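Local coordinates for probable oxidoreductase protein (Rhizobium etli, PDB 4FB5) that probably acts as a nucleotide-binding oxidoreductase of the GFO/IDH/MocA family, with a Rossmann-fold domain and a C-terminal sheet domain, at residues 285-289 with 290-294; 293-297 with 298-302; 192-195 with 196-200. One frame throughout, in Å; residues are numbered along the deposited sequence.

Interaction 1 of 3, residues 285-289 with 290-294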
# COMPACT_ATOMS: atom_id res chain seq x y z
N GLN A 285 10.79 4.85 -11.05
CA GLN A 285 9.94 4.07 -11.94
C GLN A 285 10.65 3.88 -13.27
O GLN A 285 11.14 4.84 -13.86
CB GLN A 285 8.57 4.71 -12.19
CG GLN A 285 7.84 5.18 -10.93
CD GLN A 285 6.72 6.20 -11.27
OE1 GLN A 285 6.85 7.42 -11.00
NE2 GLN A 285 5.64 5.70 -11.91
N ILE A 286 10.74 2.64 -13.73
CA ILE A 286 11.45 2.31 -14.97
C ILE A 286 10.54 1.65 -15.99
O ILE A 286 9.91 0.68 -15.69
CB ILE A 286 12.57 1.36 -14.72
CG1 ILE A 286 13.44 1.85 -13.56
CG2 ILE A 286 13.36 1.17 -15.99
CD1 ILE A 286 14.36 0.74 -13.03
N TYR A 287 10.48 2.14 -17.21
CA TYR A 287 9.51 1.56 -18.16
C TYR A 287 10.20 1.06 -19.43
O TYR A 287 10.90 1.84 -20.11
CB TYR A 287 8.39 2.53 -18.49
CG TYR A 287 7.52 2.91 -17.32
CD1 TYR A 287 6.51 2.09 -16.88
CD2 TYR A 287 7.68 4.12 -16.69
CE1 TYR A 287 5.70 2.47 -15.79
CE2 TYR A 287 6.89 4.49 -15.61
CZ TYR A 287 5.91 3.67 -15.16
OH TYR A 287 5.11 4.06 -14.09
N GLY A 288 10.00 -0.22 -19.73
CA GLY A 288 10.54 -0.86 -20.90
C GLY A 288 9.51 -1.45 -21.84
O GLY A 288 8.33 -1.42 -21.60
N SER A 289 9.97 -2.02 -22.93
CA SER A 289 9.05 -2.55 -23.92
C SER A 289 8.48 -3.90 -23.54
O SER A 289 7.53 -4.37 -24.18
CB SER A 289 9.73 -2.63 -25.27
OG SER A 289 10.88 -3.40 -25.14
N LYS A 290 9.04 -4.53 -22.49
CA LYS A 290 8.47 -5.80 -22.03
C LYS A 290 8.06 -5.83 -20.54
O LYS A 290 7.71 -6.92 -20.01
CB LYS A 290 9.42 -6.98 -22.31
CG LYS A 290 10.02 -7.02 -23.73
CD LYS A 290 10.08 -8.43 -24.25
CE LYS A 290 11.43 -9.09 -24.01
NZ LYS A 290 11.91 -9.59 -25.33
N GLY A 291 8.09 -4.66 -19.89
CA GLY A 291 7.66 -4.56 -18.54
C GLY A 291 8.16 -3.36 -17.78
O GLY A 291 8.67 -2.42 -18.37
N SER A 292 7.97 -3.37 -16.46
CA SER A 292 8.24 -2.19 -15.63
C SER A 292 8.78 -2.52 -14.24
O SER A 292 8.55 -3.62 -13.71
CB SER A 292 6.94 -1.39 -15.47
OG SER A 292 6.26 -1.27 -16.69
N ILE A 293 9.46 -1.56 -13.66
CA ILE A 293 9.90 -1.66 -12.26
C ILE A 293 9.58 -0.40 -11.44
O ILE A 293 9.80 0.72 -11.92
CB ILE A 293 11.38 -1.96 -12.22
CG1 ILE A 293 11.61 -3.41 -12.59
CG2 ILE A 293 11.95 -1.66 -10.87
CD1 ILE A 293 12.90 -3.69 -13.38
N LEU A 294 9.08 -0.61 -10.22
CA LEU A 294 8.85 0.43 -9.23
C LEU A 294 9.67 0.15 -7.99
O LEU A 294 9.79 -1.02 -7.57
CB LEU A 294 7.38 0.48 -8.85
CG LEU A 294 6.40 0.50 -10.03
CD1 LEU A 294 4.96 0.57 -9.57
CD2 LEU A 294 6.68 1.61 -11.14
O HOH W 1 6.50 0.06 -19.71

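Interaction 2 of 3, residues 293-297 with 298-302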
# COMPACT_ATOMS: atom_id res chain seq x y z
N ILE A 293 9.46 -1.56 -13.66
CA ILE A 293 9.90 -1.66 -12.26
C ILE A 293 9.58 -0.40 -11.44
O ILE A 293 9.80 0.72 -11.92
CB ILE A 293 11.38 -1.96 -12.22
CG1 ILE A 293 11.61 -3.41 -12.59
CG2 ILE A 293 11.95 -1.66 -10.87
CD1 ILE A 293 12.90 -3.69 -13.38
N LEU A 294 9.08 -0.61 -10.22
CA LEU A 294 8.85 0.43 -9.23
C LEU A 294 9.67 0.15 -7.99
O LEU A 294 9.79 -1.02 -7.57
CB LEU A 294 7.38 0.48 -8.85
CG LEU A 294 6.40 0.50 -10.03
CD1 LEU A 294 4.96 0.57 -9.57
CD2 LEU A 294 6.68 1.61 -11.14
N TYR A 295 10.27 1.21 -7.41
CA TYR A 295 11.03 1.11 -6.18
C TYR A 295 10.84 2.37 -5.38
O TYR A 295 10.68 3.41 -5.95
CB TYR A 295 12.50 0.90 -6.49
CG TYR A 295 13.37 1.06 -5.28
CD1 TYR A 295 13.49 0.05 -4.34
CD2 TYR A 295 13.98 2.26 -5.04
CE1 TYR A 295 14.27 0.24 -3.16
CE2 TYR A 295 14.70 2.46 -3.88
CZ TYR A 295 14.86 1.46 -2.99
OH TYR A 295 15.67 1.70 -1.98
N ASP A 296 10.86 2.28 -4.06
CA ASP A 296 10.67 3.41 -3.18
C ASP A 296 11.48 3.20 -1.89
O ASP A 296 11.10 2.35 -1.06
CB ASP A 296 9.21 3.53 -2.78
CG ASP A 296 8.88 4.91 -2.14
OD1 ASP A 296 7.85 5.51 -2.56
OD2 ASP A 296 9.63 5.40 -1.24
N GLN A 297 12.56 3.99 -1.73
CA GLN A 297 13.44 3.98 -0.57
C GLN A 297 12.77 3.91 0.80
O GLN A 297 13.39 3.52 1.78
CB GLN A 297 14.30 5.25 -0.59
CG GLN A 297 15.52 5.17 0.31
CD GLN A 297 16.47 4.04 -0.12
OE1 GLN A 297 16.66 3.77 -1.32
NE2 GLN A 297 17.05 3.37 0.85
N GLU A 298 11.51 4.35 0.89
CA GLU A 298 10.84 4.39 2.19
C GLU A 298 10.38 2.99 2.63
O GLU A 298 10.05 2.78 3.79
CB GLU A 298 9.68 5.42 2.20
CG GLU A 298 10.15 6.86 2.46
CD GLU A 298 9.00 7.92 2.48
OE1 GLU A 298 9.26 9.05 2.96
OE2 GLU A 298 7.86 7.62 2.02
N ARG A 299 10.35 2.08 1.65
CA ARG A 299 10.21 0.63 1.80
C ARG A 299 11.37 0.01 1.02
O ARG A 299 11.21 -0.77 0.08
CB ARG A 299 8.87 0.20 1.23
CG ARG A 299 7.75 0.77 2.03
CD ARG A 299 6.40 0.23 1.67
NE ARG A 299 6.10 0.47 0.26
CZ ARG A 299 5.91 1.66 -0.27
NH1 ARG A 299 6.05 2.76 0.48
NH2 ARG A 299 5.64 1.75 -1.56
N MSE A 300 12.55 0.48 1.37
CA MSE A 300 13.86 0.01 0.97
C MSE A 300 13.99 -1.52 0.67
O MSE A 300 14.84 -1.99 -0.11
CB MSE A 300 14.70 0.26 2.20
CG MSE A 300 15.90 0.97 1.93
SE MSE A 300 17.29 0.54 3.28
CE MSE A 300 16.22 0.71 4.96
N ASN A 301 13.18 -2.30 1.37
CA ASN A 301 13.38 -3.73 1.27
C ASN A 301 12.45 -4.43 0.30
O ASN A 301 12.23 -5.58 0.40
CB ASN A 301 13.41 -4.36 2.67
CG ASN A 301 14.66 -3.94 3.45
OD1 ASN A 301 14.59 -3.14 4.36
ND2 ASN A 301 15.83 -4.45 3.03
N GLU A 302 11.92 -3.70 -0.66
CA GLU A 302 11.03 -4.29 -1.65
C GLU A 302 11.13 -3.54 -2.96
O GLU A 302 11.73 -2.47 -3.03
CB GLU A 302 9.57 -4.37 -1.16
CG GLU A 302 9.08 -3.09 -0.56
CD GLU A 302 7.65 -3.15 -0.06
OE1 GLU A 302 6.75 -2.63 -0.78
OE2 GLU A 302 7.42 -3.70 1.07
O HOH W 2 10.23 -0.19 -2.86

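Interaction 3 of 3, residues 192-195 with 196-200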
# COMPACT_ATOMS: atom_id res chain seq x y z
N ILE A 192 12.40 27.63 10.37
CA ILE A 192 13.72 27.19 10.80
C ILE A 192 14.74 28.26 10.41
O ILE A 192 14.63 28.86 9.31
CB ILE A 192 14.07 25.80 10.21
CG1 ILE A 192 13.07 24.76 10.70
CG2 ILE A 192 15.52 25.39 10.54
CD1 ILE A 192 12.80 24.83 12.23
N PHE A 193 15.70 28.53 11.29
CA PHE A 193 16.69 29.54 11.00
C PHE A 193 17.52 29.21 9.78
O PHE A 193 17.86 28.05 9.54
CB PHE A 193 17.63 29.80 12.19
CG PHE A 193 16.93 30.39 13.40
CD1 PHE A 193 16.05 31.45 13.26
CD2 PHE A 193 17.20 29.89 14.69
CE1 PHE A 193 15.40 32.00 14.39
CE2 PHE A 193 16.55 30.42 15.83
CZ PHE A 193 15.65 31.49 15.67
N PHE A 194 17.80 30.25 9.02
CA PHE A 194 18.78 30.26 7.94
C PHE A 194 20.12 29.63 8.33
O PHE A 194 20.78 30.04 9.28
CB PHE A 194 19.01 31.71 7.52
CG PHE A 194 19.78 31.85 6.26
CD1 PHE A 194 21.17 31.64 6.24
CD2 PHE A 194 19.13 32.20 5.07
CE1 PHE A 194 21.91 31.75 5.05
CE2 PHE A 194 19.86 32.32 3.86
CZ PHE A 194 21.26 32.08 3.85
N TYR A 195 20.56 28.63 7.60
CA TYR A 195 21.94 28.19 7.75
C TYR A 195 22.60 27.90 6.35
O TYR A 195 22.04 28.31 5.29
CB TYR A 195 22.05 27.03 8.73
CG TYR A 195 21.29 25.80 8.31
CD1 TYR A 195 21.95 24.64 7.91
CD2 TYR A 195 19.87 25.79 8.31
CE1 TYR A 195 21.24 23.49 7.53
CE2 TYR A 195 19.17 24.67 7.91
CZ TYR A 195 19.85 23.53 7.53
OH TYR A 195 19.14 22.42 7.17
N TRP A 196 23.75 27.22 6.35
CA TRP A 196 24.51 27.13 5.12
C TRP A 196 23.73 26.54 3.94
O TRP A 196 24.07 26.81 2.78
CB TRP A 196 25.83 26.40 5.32
CG TRP A 196 25.66 24.99 5.64
CD1 TRP A 196 25.49 24.45 6.89
CD2 TRP A 196 25.61 23.91 4.72
NE1 TRP A 196 25.35 23.10 6.80
CE2 TRP A 196 25.42 22.73 5.47
CE3 TRP A 196 25.71 23.81 3.30
CZ2 TRP A 196 25.33 21.46 4.88
CZ3 TRP A 196 25.61 22.53 2.70
CH2 TRP A 196 25.43 21.38 3.49
N LYS A 197 22.67 25.78 4.22
CA LYS A 197 21.95 25.11 3.14
C LYS A 197 21.12 26.04 2.31
O LYS A 197 20.43 25.59 1.42
CB LYS A 197 21.08 23.96 3.64
CG LYS A 197 21.93 22.72 3.78
CD LYS A 197 21.19 21.49 4.19
CE LYS A 197 22.11 20.29 3.96
NZ LYS A 197 21.53 19.01 4.47
N SER A 198 21.21 27.34 2.61
CA SER A 198 20.53 28.38 1.85
C SER A 198 21.49 29.39 1.23
O SER A 198 21.06 30.42 0.73
CB SER A 198 19.53 29.11 2.73
OG SER A 198 18.37 28.34 2.90
N GLU A 199 22.77 29.09 1.26
CA GLU A 199 23.78 29.96 0.68
C GLU A 199 24.23 29.40 -0.65
O GLU A 199 24.73 28.30 -0.69
CB GLU A 199 24.98 30.05 1.62
CG GLU A 199 24.75 30.95 2.79
CD GLU A 199 26.06 31.24 3.58
OE1 GLU A 199 26.42 30.39 4.47
OE2 GLU A 199 26.71 32.31 3.31
N LEU A 200 24.07 30.17 -1.72
CA LEU A 200 24.41 29.75 -3.05
C LEU A 200 25.85 29.32 -3.12
O LEU A 200 26.18 28.32 -3.78
CB LEU A 200 24.18 30.88 -4.05
CG LEU A 200 24.41 30.56 -5.54
CD1 LEU A 200 23.50 29.48 -6.08
CD2 LEU A 200 24.21 31.76 -6.38

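Interaction 1 of 3, residues 285-289 with 290-294
Ile286 and Ile293 form an antiparallel hydrogen-bonded pair at the centre of this hairpin, with Ile286 N donating to Ile293 O (2.8 Å) and Ile293 N returning a bond to Ile286 O (3.1 Å). Their side chains lie side by side on one face, and Ile286 CD1 meets Ile293 CG2 at 4.0 Å. The opposite face carries Gln285, Tyr287, Ser292 and Leu294. With CG set beside its backbone N (chi1 -63°), Tyr287 swings its ring to the side of Ser292, whose OG approaches CD1 obliquely at 3.4 Å. Farther along, Leu294 crosses the glutamine stem at a slant, its CD2 touching Gln285 CG (3.8 Å) and also lying near the phenol oxygen of Tyr287. Both hydroxyls of this face have partners on the second subunit: Tyr287 OH bonds Arg278 NE there, and Ser292 OG bonds the Trp276 carbonyl. With alanine here instead of Tyr287, Arg278 of the second subunit would probably lose its hydroxyl partner and a gap would open beside Ser292. Near the turn, Gly288 N donates to Gly291 O (2.9 Å), closing the two-residue link of Ser289 and Lys290. The backbone of Gly291 is bent so that any CB would press on the carbonyl O of Lys290. A water joins Gly288 O to Ser292 OG, the latter weakly. The hairpin unites strands 281-288 and 291-296; strand 175-183 flanks the first, where Ile286 packs on Val175 and Val178, and strand 302-307 flanks the second, where Ile293 packs on Leu305.

Interaction 2 of 3, residues 293-297 with 298-302
Asp296 grips the start of segment 298-302 with both backbone and side chain. Its OD2 accepts from Glu298 N at 3.0 Å, which makes an Asx turn; the N-H arrives on the anti side of the carboxylate, 18° out of its plane. The carbonyl O of Asp296 takes Arg299 N (2.8 Å), with the donor tilted from the carbonyl plane. Having CG opposite the backbone N (chi1 -165°) carries the carboxylate forward along the chain, where OD2 also lies against Glu298 CB (3.4 Å). A weak bond from Met300 N to Gln297 O adds to the winding; residue 300 is selenomethionine. The Tyr295 ring fits beside the same loop, its edge meeting Met300 O and, at 3.3 Å from Tyr295 CD1, Glu302 O. A water takes the Asp296 N-H and lies within hydrogen-bonding distance of Glu302 O, and Arg299 NE makes a weak salt bridge to Glu302 OE1. In the outer shell, Asp296 OD1 forms a salt bridge with Arg281, while Glu298 OE1 accepts from the backbone N of Lys279 and Gly280. This probably eases the proximity of the two carboxylates, 4.3 Å apart between Asp296 OD2 and Glu298 OE2. The chain then reverses through a type I beta turn, Arg299 to Glu302, so an Asx turn followed by a beta turn links antiparallel strands 291-296 and 302-307 of the large C-terminal sheet.

Interaction 3 of 3, residues 192-195 with 196-200
In the long loop between strand 175-183 and helix 206-221, a short 3-10 turn brings Phe194 and Tyr195 against Trp196, Lys197, Ser198 and Glu199. Phe194, whose CG is trans to the backbone N (chi1 -169°), reaches forward along the chain and receives Ser198 CB over one ring face, 3.8 Å from the ring centroid, a CH-pi contact. Glu199 CG meets the edge of the same ring at CE1 (3.7 Å). The 3-10 character shows in the backbone: Ser198 N donates to Tyr195 O (3.0 Å), and Glu199 N to Trp196 O (3.0 Å), each bond spanning three residues. Tyr195 presents its edge to the face of the Trp196 five-membered ring in a T-shaped stack, the centroids 5.4 Å apart and the planes at 84°. Beside it, the extended aliphatic chain of Lys197 runs alongside the phenol, with CD 3.7 Å from Tyr195 OH, and its CG lies over a face of the indole, toward the rim. Lys197 NZ continues to a salt bridge with Asp209 on helix 206-221, while Glu199 OE2 makes a weak, long ion pair with Arg247.

Along the chain the order is interaction 3, interaction 1, interaction 2. Interactions 1 and 2 run on from each other: they share Ile293 and Leu294 on strand 291-296, their centres are about 14 Å apart, and together they cover the two successive connections that join strands 281-288, 291-296 and 302-307 in one part of the large mixed sheet. Interaction 3 stands apart in the loop after strand 175-183, its centre about 38 Å from that of interaction 1 and about 30 Å from that of interaction 2, without touching either. The sheet contacts reach neighbouring subunits, so this part of the C-terminal domain contributes to the tetramer, whereas residues 192-200 meet no other chain of the assembly.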